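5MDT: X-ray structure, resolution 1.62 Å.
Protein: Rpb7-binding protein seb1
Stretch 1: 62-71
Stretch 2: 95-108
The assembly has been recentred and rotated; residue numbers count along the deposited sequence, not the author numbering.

Stretch 1, residues 62-71: ALYILDSIVR
Stretch 2 95-108: GWCKAAEITDSLVA

Two roughly antiparallel helices of one chain pack through a predominantly apolar, knob-into-hole contact, with no hydrogen bond or salt bridge crossing between them. Both stretches, 62-71 and 95-108, are helical and belong to longer helices; their axes approach to 9.2 Å at a signed crossing angle of -151°. The register sets L63 CA 7.2 Å from L106 CA and V70 CA 5.3 Å from W96 CA, so the backbones draw closer towards the V70 end. Contacts in stretch 1 come from L63, L66 and V70, spaced three and four apart on one helix face, and 410 Å² is buried in all; L63, L66, V70, A99, T103, L106 and V107 are buried, while W96 and I102 remain partly exposed. L66 (chi1 t, chi2 p) is the central knob: its CA-to-CB bond points toward stretch 2 and its side chain sits among A99, I102 (p, t), T103 and L106 (m, t), whose own CA-to-CB bond points toward stretch 1. L66 CD1 lies 3.9 Å from A99 CB and 4.1 Å from I102 CD1, while L66 CD2 lies 4.2 Å from L106 CD1 and 3.5 Å from T103 OG1. That hydroxyl can line an apolar pocket because T103 (m) donates it to its own helix, OG1 to A99 O at 2.8 Å. Near I102 (phi/psi -95/-10) the backbone pattern loosens: I102 N makes weak bonds to K98 O (3.4 Å) and A99 O (3.3 Å), and T103 N bonds A100 O at 3.1 Å. V70 (p) places CG2 3.7 Å from A99 CB and 3.6 Å from W96 CD1, meeting the indole (chi1 t) obliquely; the small methyl of A99 suits this close approach. At the other end L63 (m, t) starts sideways but brings CD2 inward, 3.8 Å from L106 CB and 4.2 Å from V107 CG2 (V107 t). Away from the interface, R71 and D67 form a salt bridge, R71 NE to D67 OD1 at 2.8 Å.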

# COMPACT_ATOMS: atom_id res chain seq x y z
N ALA A 62 -7.29 1.54 2.19
CA ALA A 62 -6.53 1.07 1.02
C ALA A 62 -5.02 1.30 1.24
O ALA A 62 -4.20 0.47 0.84
CB ALA A 62 -7.00 1.81 -0.24
N LEU A 63 -4.66 2.41 1.90
CA LEU A 63 -3.26 2.69 2.25
C LEU A 63 -2.76 1.71 3.30
O LEU A 63 -1.59 1.32 3.25
CB LEU A 63 -3.06 4.13 2.71
CG LEU A 63 -3.15 5.17 1.57
CD1 LEU A 63 -3.09 6.57 2.13
CD2 LEU A 63 -2.03 4.97 0.57
N TYR A 64 -3.63 1.25 4.25
CA TYR A 64 -3.20 0.22 5.21
C TYR A 64 -2.93 -1.11 4.47
O TYR A 64 -2.03 -1.86 4.85
CB TYR A 64 -4.26 -0.00 6.29
CG TYR A 64 -4.38 1.13 7.29
CD1 TYR A 64 -3.30 1.97 7.56
CD2 TYR A 64 -5.55 1.32 8.02
CE1 TYR A 64 -3.38 2.97 8.54
CE2 TYR A 64 -5.64 2.33 8.99
CZ TYR A 64 -4.56 3.15 9.24
OH TYR A 64 -4.64 4.11 10.21
N ILE A 65 -3.72 -1.39 3.41
CA ILE A 65 -3.48 -2.63 2.63
C ILE A 65 -2.11 -2.49 1.93
O ILE A 65 -1.30 -3.41 2.00
CB ILE A 65 -4.63 -2.88 1.61
CG1 ILE A 65 -5.91 -3.27 2.36
CG2 ILE A 65 -4.24 -3.98 0.55
CD1 ILE A 65 -7.15 -3.09 1.48
N LEU A 66 -1.88 -1.37 1.24
CA LEU A 66 -0.62 -1.07 0.56
C LEU A 66 0.55 -1.19 1.54
O LEU A 66 1.54 -1.81 1.21
CB LEU A 66 -0.64 0.35 -0.04
CG LEU A 66 0.68 0.85 -0.66
CD1 LEU A 66 1.07 0.02 -1.90
CD2 LEU A 66 0.56 2.34 -1.09
N ASP A 67 0.40 -0.62 2.75
CA ASP A 67 1.43 -0.66 3.77
C ASP A 67 1.81 -2.10 4.11
O ASP A 67 3.00 -2.44 4.14
CB ASP A 67 0.95 0.07 5.03
CG ASP A 67 1.87 -0.17 6.21
OD1 ASP A 67 3.10 0.07 6.07
OD2 ASP A 67 1.40 -0.70 7.25
N SER A 68 0.81 -2.93 4.40
CA SER A 68 1.06 -4.31 4.81
C SER A 68 1.71 -5.11 3.68
O SER A 68 2.70 -5.81 3.90
CB SER A 68 -0.23 -4.98 5.24
OG SER A 68 0.02 -6.29 5.71
N ILE A 69 1.21 -4.94 2.46
CA ILE A 69 1.77 -5.66 1.31
C ILE A 69 3.21 -5.23 0.99
O ILE A 69 4.05 -6.10 0.82
CB ILE A 69 0.80 -5.52 0.12
CG1 ILE A 69 -0.45 -6.41 0.38
CG2 ILE A 69 1.52 -5.96 -1.18
CD1 ILE A 69 -1.58 -6.21 -0.60
N VAL A 70 3.50 -3.90 0.93
CA VAL A 70 4.85 -3.42 0.58
C VAL A 70 5.88 -3.87 1.62
O VAL A 70 6.93 -4.37 1.23
CB VAL A 70 4.93 -1.89 0.27
CG1 VAL A 70 4.73 -1.02 1.52
CG2 VAL A 70 6.25 -1.55 -0.42
N ARG A 71 5.55 -3.76 2.91
CA ARG A 71 6.49 -4.20 3.96
C ARG A 71 6.70 -5.73 3.94
O ARG A 71 7.80 -6.20 4.23
CB ARG A 71 6.06 -3.69 5.32
CG ARG A 71 6.33 -2.19 5.49
CD ARG A 71 6.16 -1.71 6.92
NE ARG A 71 4.77 -1.79 7.35
CZ ARG A 71 4.25 -2.77 8.07
NH1 ARG A 71 5.02 -3.77 8.51
NH2 ARG A 71 2.95 -2.78 8.37
N GLY A 95 7.81 -6.96 -6.41
CA GLY A 95 6.58 -6.51 -5.76
C GLY A 95 6.79 -5.25 -4.95
O GLY A 95 5.95 -4.34 -4.97
N TRP A 96 7.92 -5.17 -4.23
CA TRP A 96 8.30 -4.02 -3.39
C TRP A 96 8.46 -2.78 -4.31
O TRP A 96 7.92 -1.71 -4.01
CB TRP A 96 9.62 -4.37 -2.68
CG TRP A 96 10.25 -3.34 -1.79
CD1 TRP A 96 9.72 -2.15 -1.37
CD2 TRP A 96 11.54 -3.44 -1.17
NE1 TRP A 96 10.61 -1.49 -0.55
CE2 TRP A 96 11.73 -2.26 -0.41
CE3 TRP A 96 12.55 -4.41 -1.19
CZ2 TRP A 96 12.92 -2.03 0.31
CZ3 TRP A 96 13.72 -4.19 -0.46
CH2 TRP A 96 13.89 -3.01 0.28
N CYS A 97 9.12 -2.95 -5.46
CA CYS A 97 9.33 -1.90 -6.46
C CYS A 97 7.97 -1.40 -7.03
O CYS A 97 7.73 -0.20 -7.06
CB CYS A 97 10.26 -2.39 -7.56
SG CYS A 97 10.47 -1.23 -8.93
N LYS A 98 7.11 -2.33 -7.49
CA LYS A 98 5.80 -1.96 -8.07
C LYS A 98 4.93 -1.28 -7.02
O LYS A 98 4.30 -0.28 -7.35
CB LYS A 98 5.07 -3.16 -8.66
CG LYS A 98 5.78 -3.77 -9.86
CD LYS A 98 5.00 -4.94 -10.46
CE LYS A 98 5.79 -5.71 -11.49
NZ LYS A 98 6.86 -6.57 -10.90
N ALA A 99 4.90 -1.78 -5.77
CA ALA A 99 4.10 -1.12 -4.71
C ALA A 99 4.64 0.31 -4.45
O ALA A 99 3.86 1.25 -4.30
CB ALA A 99 4.10 -1.95 -3.44
N ALA A 100 5.99 0.49 -4.48
CA ALA A 100 6.61 1.82 -4.32
C ALA A 100 6.14 2.76 -5.45
O ALA A 100 5.82 3.93 -5.18
CB ALA A 100 8.13 1.69 -4.36
N GLU A 101 6.08 2.24 -6.69
CA GLU A 101 5.69 2.99 -7.89
C GLU A 101 4.29 3.59 -7.82
O GLU A 101 4.06 4.64 -8.42
CB GLU A 101 5.85 2.13 -9.17
CG GLU A 101 7.29 1.80 -9.52
CD GLU A 101 7.99 2.72 -10.49
OE1 GLU A 101 8.05 3.95 -10.22
OE2 GLU A 101 8.50 2.22 -11.52
N ILE A 102 3.35 2.93 -7.13
CA ILE A 102 1.98 3.45 -7.00
C ILE A 102 1.76 4.26 -5.70
O ILE A 102 0.69 4.84 -5.54
CB ILE A 102 0.89 2.33 -7.13
CG1 ILE A 102 0.92 1.36 -5.92
CG2 ILE A 102 1.01 1.59 -8.49
CD1 ILE A 102 -0.35 0.45 -5.73
N THR A 103 2.73 4.25 -4.75
CA THR A 103 2.53 4.91 -3.46
C THR A 103 2.23 6.41 -3.58
O THR A 103 1.27 6.86 -2.94
CB THR A 103 3.70 4.60 -2.52
OG1 THR A 103 3.69 3.21 -2.27
CG2 THR A 103 3.61 5.35 -1.17
N ASP A 104 3.01 7.17 -4.37
CA ASP A 104 2.78 8.62 -4.50
C ASP A 104 1.34 8.90 -4.95
O ASP A 104 0.68 9.75 -4.35
CB ASP A 104 3.79 9.29 -5.45
CG ASP A 104 5.18 9.49 -4.90
OD1 ASP A 104 5.43 9.07 -3.74
OD2 ASP A 104 6.03 10.07 -5.62
N SER A 105 0.86 8.17 -5.99
CA SER A 105 -0.50 8.33 -6.55
C SER A 105 -1.56 8.06 -5.51
O SER A 105 -2.53 8.82 -5.43
CB SER A 105 -0.73 7.37 -7.73
OG SER A 105 0.15 7.68 -8.79
N LEU A 106 -1.42 6.95 -4.74
CA LEU A 106 -2.41 6.63 -3.73
C LEU A 106 -2.42 7.63 -2.58
O LEU A 106 -3.51 7.97 -2.09
CB LEU A 106 -2.30 5.18 -3.24
CG LEU A 106 -2.40 4.08 -4.37
CD1 LEU A 106 -2.66 2.72 -3.74
CD2 LEU A 106 -3.50 4.41 -5.41
N VAL A 107 -1.23 8.14 -2.16
CA VAL A 107 -1.20 9.19 -1.10
C VAL A 107 -1.84 10.47 -1.63
O VAL A 107 -2.67 11.08 -0.95
CB VAL A 107 0.20 9.40 -0.48
CG1 VAL A 107 0.21 10.58 0.52
CG2 VAL A 107 0.69 8.12 0.20
N ALA A 108 -1.50 10.85 -2.88
CA ALA A 108 -2.06 12.07 -3.49
C ALA A 108 -3.58 11.99 -3.58
O ALA A 108 -4.26 12.95 -3.26
CB ALA A 108 -1.46 12.28 -4.87